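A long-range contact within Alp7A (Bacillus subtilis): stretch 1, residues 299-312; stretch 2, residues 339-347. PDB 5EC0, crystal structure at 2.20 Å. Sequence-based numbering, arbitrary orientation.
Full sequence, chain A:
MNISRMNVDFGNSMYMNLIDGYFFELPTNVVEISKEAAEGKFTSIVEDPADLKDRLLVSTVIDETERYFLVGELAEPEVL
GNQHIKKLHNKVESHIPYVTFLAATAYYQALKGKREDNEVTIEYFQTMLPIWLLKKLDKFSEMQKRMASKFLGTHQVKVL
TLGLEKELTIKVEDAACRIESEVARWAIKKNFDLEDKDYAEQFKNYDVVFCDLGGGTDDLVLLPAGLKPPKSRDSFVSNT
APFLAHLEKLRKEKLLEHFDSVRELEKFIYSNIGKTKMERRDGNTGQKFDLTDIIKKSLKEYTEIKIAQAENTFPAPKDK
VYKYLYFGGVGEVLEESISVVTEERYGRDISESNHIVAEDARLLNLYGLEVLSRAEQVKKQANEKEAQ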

ATOM      1  N   LEU A 299       5.202  21.259   3.696  1.00 40.09           N
ATOM      2  CA  LEU A 299       5.615  19.911   4.051  1.00 33.71           C
ATOM      3  C   LEU A 299       6.425  19.911   5.346  1.00 38.84           C
ATOM      4  O   LEU A 299       6.369  18.952   6.115  1.00 43.22           O
ATOM      5  CB  LEU A 299       6.425  19.278   2.926  1.00 33.06           C
ATOM      6  CG  LEU A 299       5.630  18.923   1.666  1.00 41.46           C
ATOM      7  CD1 LEU A 299       6.487  18.100   0.691  1.00 39.41           C
ATOM      8  CD2 LEU A 299       4.341  18.178   2.021  1.00 37.93           C
ATOM      9  N   LYS A 300       7.178  20.979   5.580  1.00 35.00           N
ATOM     10  CA  LYS A 300       8.000  21.050   6.782  1.00 44.83           C
ATOM     11  C   LYS A 300       7.103  21.190   8.002  1.00 45.56           C
ATOM     12  O   LYS A 300       7.341  20.535   9.019  1.00 47.19           O
ATOM     13  CB  LYS A 300       8.998  22.203   6.716  1.00 42.13           C
ATOM     14  CG  LYS A 300      10.134  22.087   7.741  1.00 43.32           C
ATOM     15  CD  LYS A 300      10.944  23.371   7.826  1.00 44.58           C
ATOM     16  CE  LYS A 300      11.911  23.352   9.000  1.00 48.49           C
ATOM     17  NZ  LYS A 300      12.570  24.679   9.128  1.00 58.03           N
ATOM     18  N   GLU A 301       6.074  22.035   7.889  1.00 37.11           N
ATOM     19  CA  GLU A 301       5.038  22.156   8.927  1.00 45.07           C
ATOM     20  C   GLU A 301       4.471  20.797   9.314  1.00 42.95           C
ATOM     21  O   GLU A 301       4.457  20.434  10.494  1.00 40.95           O
ATOM     22  CB  GLU A 301       3.871  23.046   8.471  1.00 42.74           C
ATOM     23  CG  GLU A 301       4.190  24.504   8.222  1.00 60.64           C
ATOM     24  CD  GLU A 301       3.019  25.238   7.588  1.00 68.47           C
ATOM     25  OE1 GLU A 301       1.861  24.799   7.792  1.00 71.37           O
ATOM     26  OE2 GLU A 301       3.260  26.232   6.869  1.00 67.18           O
ATOM     27  N   TYR A 302       3.989  20.067   8.308  1.00 35.15           N
ATOM     28  CA  TYR A 302       3.394  18.759   8.518  1.00 37.92           C
ATOM     29  C   TYR A 302       4.389  17.805   9.182  1.00 35.62           C
ATOM     30  O   TYR A 302       4.051  17.107  10.132  1.00 42.24           O
ATOM     31  CB  TYR A 302       2.890  18.169   7.185  1.00 39.96           C
ATOM     32  CG  TYR A 302       2.165  16.852   7.364  1.00 39.81           C
ATOM     33  CD1 TYR A 302       0.854  16.819   7.842  1.00 35.66           C
ATOM     34  CD2 TYR A 302       2.796  15.640   7.077  1.00 39.23           C
ATOM     35  CE1 TYR A 302       0.183  15.605   8.023  1.00 32.21           C
ATOM     36  CE2 TYR A 302       2.140  14.427   7.257  1.00 35.17           C
ATOM     37  CZ  TYR A 302       0.831  14.419   7.735  1.00 33.63           C
ATOM     38  OH  TYR A 302       0.163  13.234   7.926  1.00 30.97           O
ATOM     39  N   THR A 303       5.619  17.796   8.687  1.00 38.10           N
ATOM     40  CA  THR A 303       6.666  16.929   9.219  1.00 33.47           C
ATOM     41  C   THR A 303       6.936  17.228  10.702  1.00 39.68           C
ATOM     42  O   THR A 303       7.134  16.314  11.510  1.00 38.00           O
ATOM     43  CB  THR A 303       7.963  17.074   8.388  1.00 31.37           C
ATOM     44  OG1 THR A 303       7.699  16.694   7.031  1.00 33.02           O
ATOM     45  CG2 THR A 303       9.084  16.196   8.937  1.00 30.88           C
ATOM     46  N   GLU A 304       6.917  18.508  11.065  1.00 38.11           N
ATOM     47  CA  GLU A 304       7.110  18.899  12.455  1.00 41.87           C
ATOM     48  C   GLU A 304       6.011  18.283  13.332  1.00 41.65           C
ATOM     49  O   GLU A 304       6.280  17.792  14.425  1.00 42.95           O
ATOM     50  CB  GLU A 304       7.165  20.432  12.584  1.00 39.01           C
ATOM     51  CG  GLU A 304       8.616  20.947  12.674  1.00 52.33           C
ATOM     52  CD  GLU A 304       8.793  22.392  12.241  1.00 65.57           C
ATOM     53  OE1 GLU A 304       7.833  22.988  11.715  1.00 73.27           O
ATOM     54  OE2 GLU A 304       9.903  22.936  12.424  1.00 73.53           O
ATOM     55  N   ILE A 305       4.784  18.268  12.833  1.00 44.28           N
ATOM     56  CA  ILE A 305       3.708  17.576  13.526  1.00 46.43           C
ATOM     57  C   ILE A 305       3.987  16.056  13.601  1.00 44.26           C
ATOM     58  O   ILE A 305       3.765  15.438  14.635  1.00 42.94           O
ATOM     59  CB  ILE A 305       2.347  17.855  12.842  1.00 50.66           C
ATOM     60  CG1 ILE A 305       1.982  19.341  12.977  1.00 50.76           C
ATOM     61  CG2 ILE A 305       1.246  17.022  13.465  1.00 50.79           C
ATOM     62  CD1 ILE A 305       1.046  19.837  11.892  1.00 50.31           C
ATOM     63  N   LYS A 306       4.499  15.459  12.526  1.00 41.04           N
ATOM     64  CA  LYS A 306       4.758  14.016  12.536  1.00 36.64           C
ATOM     65  C   LYS A 306       5.872  13.634  13.515  1.00 36.97           C
ATOM     66  O   LYS A 306       5.716  12.700  14.305  1.00 36.37           O
ATOM     67  CB  LYS A 306       5.107  13.503  11.130  1.00 37.39           C
ATOM     68  CG  LYS A 306       4.040  13.694  10.055  1.00 35.00           C
ATOM     69  CD  LYS A 306       2.719  12.986  10.363  1.00 34.77           C
ATOM     70  CE  LYS A 306       1.722  13.923  11.034  1.00 35.78           C
ATOM     71  NZ  LYS A 306       0.465  13.226  11.401  1.00 35.76           N
ATOM     72  N   ILE A 307       6.987  14.357  13.477  1.00 36.37           N
ATOM     73  CA  ILE A 307       8.109  14.033  14.345  1.00 36.47           C
ATOM     74  C   ILE A 307       7.664  14.101  15.800  1.00 42.20           C
ATOM     75  O   ILE A 307       7.988  13.221  16.593  1.00 44.60           O
ATOM     76  CB  ILE A 307       9.311  14.974  14.124  1.00 37.85           C
ATOM     77  CG1 ILE A 307       9.842  14.838  12.704  1.00 37.30           C
ATOM     78  CG2 ILE A 307      10.437  14.642  15.097  1.00 38.38           C
ATOM     79  CD1 ILE A 307      10.187  13.407  12.317  1.00 38.20           C
ATOM     80  N   ALA A 308       6.893  15.135  16.132  1.00 42.68           N
ATOM     81  CA  ALA A 308       6.412  15.343  17.497  1.00 44.62           C
ATOM     82  C   ALA A 308       5.433  14.252  17.920  1.00 45.21           C
ATOM     83  O   ALA A 308       5.454  13.817  19.067  1.00 46.93           O
ATOM     84  CB  ALA A 308       5.760  16.722  17.634  1.00 39.68           C
ATOM     85  N   GLN A 309       4.577  13.816  16.996  1.00 40.52           N
ATOM     86  CA  GLN A 309       3.659  12.717  17.274  1.00 42.91           C
ATOM     87  C   GLN A 309       4.432  11.442  17.607  1.00 40.93           C
ATOM     88  O   GLN A 309       4.150  10.778  18.600  1.00 41.46           O
ATOM     89  CB  GLN A 309       2.731  12.457  16.083  1.00 46.76           C
ATOM     90  CG  GLN A 309       1.441  13.266  16.055  1.00 52.43           C
ATOM     91  CD  GLN A 309       0.586  12.954  14.817  1.00 62.97           C
ATOM     92  OE1 GLN A 309       0.909  12.058  14.018  1.00 53.99           O
ATOM     93  NE2 GLN A 309      -0.508  13.694  14.655  1.00 71.88           N
ATOM     94  N   ALA A 310       5.412  11.111  16.769  1.00 35.24           N
ATOM     95  CA  ALA A 310       6.183   9.885  16.926  1.00 32.14           C
ATOM     96  C   ALA A 310       6.959   9.900  18.230  1.00 45.49           C
ATOM     97  O   ALA A 310       7.009   8.903  18.956  1.00 44.80           O
ATOM     98  CB  ALA A 310       7.132   9.698  15.754  1.00 30.62           C
ATOM     99  N   GLU A 311       7.566  11.045  18.515  1.00 45.98           N
ATOM    100  CA  GLU A 311       8.308  11.242  19.749  1.00 45.94           C
ATOM    101  C   GLU A 311       7.401  11.013  20.962  1.00 48.91           C
ATOM    102  O   GLU A 311       7.814  10.411  21.952  1.00 43.08           O
ATOM    103  CB  GLU A 311       8.917  12.651  19.780  1.00 46.72           C
ATOM    104  CG  GLU A 311       9.827  12.931  20.980  1.00 59.24           C
ATOM    105  CD  GLU A 311      10.473  14.307  20.917  1.00 68.41           C
ATOM    106  OE1 GLU A 311      10.695  14.806  19.791  1.00 72.47           O
ATOM    107  OE2 GLU A 311      10.760  14.888  21.988  1.00 70.29           O
ATOM    108  N   ASN A 312       6.158  11.480  20.873  1.00 51.79           N
ATOM    109  CA  ASN A 312       5.241  11.443  22.018  1.00 52.02           C
ATOM    110  C   ASN A 312       4.391  10.180  22.104  1.00 52.84           C
ATOM    111  O   ASN A 312       3.725   9.939  23.109  1.00 42.77           O
ATOM    112  CB  ASN A 312       4.309  12.652  21.988  1.00 52.60           C
ATOM    113  CG  ASN A 312       5.043  13.956  22.185  1.00 61.97           C
ATOM    114  OD1 ASN A 312       6.049  14.014  22.896  1.00 68.16           O
ATOM    115  ND2 ASN A 312       4.540  15.018  21.559  1.00 59.75           N
ATOM    116  N   SER A 339      14.777  15.042   7.439  1.00 32.28           N
ATOM    117  CA  SER A 339      16.189  15.289   7.693  1.00 36.86           C
ATOM    118  C   SER A 339      16.411  16.694   8.260  1.00 38.16           C
ATOM    119  O   SER A 339      17.162  16.861   9.207  1.00 39.00           O
ATOM    120  CB  SER A 339      16.999  15.094   6.417  1.00 46.11           C
ATOM    121  OG  SER A 339      18.337  15.495   6.621  1.00 57.63           O
ATOM    122  N   VAL A 340      15.722  17.690   7.707  1.00 37.17           N
ATOM    123  CA  VAL A 340      15.847  19.070   8.158  1.00 42.06           C
ATOM    124  C   VAL A 340      15.291  19.259   9.570  1.00 49.78           C
ATOM    125  O   VAL A 340      15.939  19.854  10.441  1.00 46.38           O
ATOM    126  CB  VAL A 340      15.105  20.051   7.212  1.00 41.06           C
ATOM    127  CG1 VAL A 340      15.194  21.486   7.753  1.00 42.92           C
ATOM    128  CG2 VAL A 340      15.661  19.971   5.790  1.00 41.23           C
ATOM    129  N   VAL A 341      14.078  18.759   9.785  1.00 45.62           N
ATOM    130  CA  VAL A 341      13.401  18.953  11.055  1.00 40.21           C
ATOM    131  C   VAL A 341      14.124  18.230  12.196  1.00 43.50           C
ATOM    132  O   VAL A 341      14.293  18.802  13.279  1.00 46.92           O
ATOM    133  CB  VAL A 341      11.920  18.488  10.989  1.00 35.35           C
ATOM    134  CG1 VAL A 341      11.376  18.203  12.384  1.00 35.32           C
ATOM    135  CG2 VAL A 341      11.052  19.539  10.261  1.00 36.23           C
ATOM    136  N   THR A 342      14.565  16.993  11.963  1.00 35.90           N
ATOM    137  CA  THR A 342      15.196  16.242  13.045  1.00 44.23           C
ATOM    138  C   THR A 342      16.557  16.852  13.392  1.00 47.70           C
ATOM    139  O   THR A 342      16.981  16.837  14.550  1.00 48.38           O
ATOM    140  CB  THR A 342      15.337  14.732  12.710  1.00 34.22           C
ATOM    141  OG1 THR A 342      16.011  14.555  11.461  1.00 43.32           O
ATOM    142  CG2 THR A 342      13.966  14.104  12.619  1.00 31.93           C
ATOM    143  N   GLU A 343      17.219  17.431  12.397  1.00 49.29           N
ATOM    144  CA  GLU A 343      18.482  18.093  12.652  1.00 48.02           C
ATOM    145  C   GLU A 343      18.286  19.348  13.491  1.00 50.31           C
ATOM    146  O   GLU A 343      19.094  19.628  14.372  1.00 58.67           O
ATOM    147  CB  GLU A 343      19.191  18.444  11.354  1.00 50.53           C
ATOM    148  CG  GLU A 343      20.593  18.966  11.616  1.00 62.66           C
ATOM    149  CD  GLU A 343      21.280  19.461  10.373  1.00 70.96           C
ATOM    150  OE1 GLU A 343      21.550  18.633   9.479  1.00 70.69           O
ATOM    151  OE2 GLU A 343      21.563  20.676  10.298  1.00 81.66           O
ATOM    152  N   GLU A 344      17.216  20.099  13.226  1.00 47.99           N
ATOM    153  CA  GLU A 344      16.919  21.315  14.003  1.00 51.10           C
ATOM    154  C   GLU A 344      16.560  20.977  15.441  1.00 51.33           C
ATOM    155  O   GLU A 344      16.841  21.733  16.362  1.00 56.44           O
ATOM    156  CB  GLU A 344      15.760  22.113  13.387  1.00 46.47           C
ATOM    157  CG  GLU A 344      16.065  22.854  12.097  1.00 50.07           C
ATOM    158  CD  GLU A 344      14.835  23.573  11.545  1.00 54.83           C
ATOM    159  OE1 GLU A 344      13.704  23.207  11.940  1.00 57.03           O
ATOM    160  OE2 GLU A 344      14.995  24.508  10.731  1.00 48.86           O
ATOM    161  N   ARG A 345      15.930  19.823  15.613  1.00 51.08           N
ATOM    162  CA  ARG A 345      15.312  19.461  16.869  1.00 51.64           C
ATOM    163  C   ARG A 345      16.259  18.679  17.776  1.00 52.18           C
ATOM    164  O   ARG A 345      16.214  18.825  18.994  1.00 53.06           O
ATOM    165  CB  ARG A 345      14.043  18.651  16.581  1.00 51.41           C
ATOM    166  CG  ARG A 345      12.939  18.794  17.598  1.00 56.05           C
ATOM    167  CD  ARG A 345      11.680  18.079  17.120  1.00 56.94           C
ATOM    168  NE  ARG A 345      10.837  17.657  18.235  1.00 59.11           N
ATOM    169  CZ  ARG A 345       9.963  18.449  18.845  1.00 61.23           C
ATOM    170  NH1 ARG A 345       9.824  19.712  18.453  1.00 68.21           N
ATOM    171  NH2 ARG A 345       9.237  17.985  19.851  1.00 60.75           N
ATOM    172  N   TYR A 346      17.120  17.852  17.187  1.00 54.52           N
ATOM    173  CA  TYR A 346      17.971  16.966  17.982  1.00 52.46           C
ATOM    174  C   TYR A 346      19.466  17.132  17.704  1.00 54.70           C
ATOM    175  O   TYR A 346      20.304  16.498  18.358  1.00 58.01           O
ATOM    176  CB  TYR A 346      17.582  15.502  17.745  1.00 46.67           C
ATOM    177  CG  TYR A 346      16.098  15.200  17.858  1.00 46.66           C
ATOM    178  CD1 TYR A 346      15.428  15.343  19.071  1.00 51.00           C
ATOM    179  CD2 TYR A 346      15.371  14.749  16.754  1.00 40.77           C
ATOM    180  CE1 TYR A 346      14.072  15.060  19.182  1.00 49.51           C
ATOM    181  CE2 TYR A 346      14.018  14.457  16.854  1.00 44.72           C
ATOM    182  CZ  TYR A 346      13.370  14.616  18.072  1.00 50.75           C
ATOM    183  OH  TYR A 346      12.022  14.329  18.180  1.00 43.74           O
ATOM    184  N   GLY A 347      19.807  17.969  16.730  1.00 50.36           N
ATOM    185  CA  GLY A 347      21.190  18.080  16.299  1.00 51.71           C
ATOM    186  C   GLY A 347      21.496  17.124  15.159  1.00 50.75           C
ATOM    187  O   GLY A 347      20.749  16.174  14.922  1.00 51.08           O
TER

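The best-defined polar link between these two helices is the salt bridge from Lys300 NZ to Glu344 OE2, 2.9 Å long and also a hydrogen bond. Lys300 leaves its backbone sideways, but a side chain with all four chi angles in t is fully extended and carries the ammonium across to the carboxylate. The reach does a second job: the aliphatic part of the lysine lies over the valines of the second helix, with Lys300 CG 3.7 Å from Val341 CG2 and Lys300 CE 4.0 Å from Val340 CG1.

A second salt bridge joins Glu311 and Arg345, with Arg345 NE donating to Glu311 OE1 at 3.3 Å and an angle of 162°. A weak hydrogen bond from Arg345 NH2 to the same Glu311 OE1, at 3.5 Å, accompanies it, so the acid meets the guanidinium at its edge, near its plane. These lengths deserve caution, because Glu311 OE1 is modelled only 2.1 Å from Tyr346 OH, a clash from which no bond should be read.

The charge pattern is not wholly complementary. Glu304 OE2 lies 3.8 Å from Glu344 OE1, two like charges close together, while the same Glu344 carboxylate is paired with Lys300. Glu304 contributes carbon as well, its CG packing 3.7 Å from Val341 CG2.

Between the two salt bridges lies the apolar packing, built on reciprocal knobs in holes. Val341, with more area covered by the partner helix than any other residue here, inserts among Lys300, Thr303, Glu304 and Ile307, which span two successive turns of the first helix. Ile307 returns the favor, sitting among Val341, Thr342, Arg345 and Tyr346. The two knobs touch each other, Ile307 CG1 to Val341 CG1 at 3.7 Å, and the isoleucine spreads further: its CD1 comes 3.9 Å from Thr342 CG2, and its CG2 lies 4.0 Å from Tyr346 CE2, near the edge of that ring.

Small residues and polar ones fill in around this pair. Ala308 CB approaches Arg345 NH2 to 4.3 Å, and Thr303 turns its methyl to the valine, with CG2 4.1 Å from Val341 CG2, while its OG1 bonds back to Leu299 O at 2.8 Å within its own helix.

The axes come within 9.7 Å and cross at -57°. The rule to read here is economical: one branched residue from each helix interlocks at the crossing, and long charged side chains flank them; Lys300 and Arg345 pack with their carbons and pair with their ends.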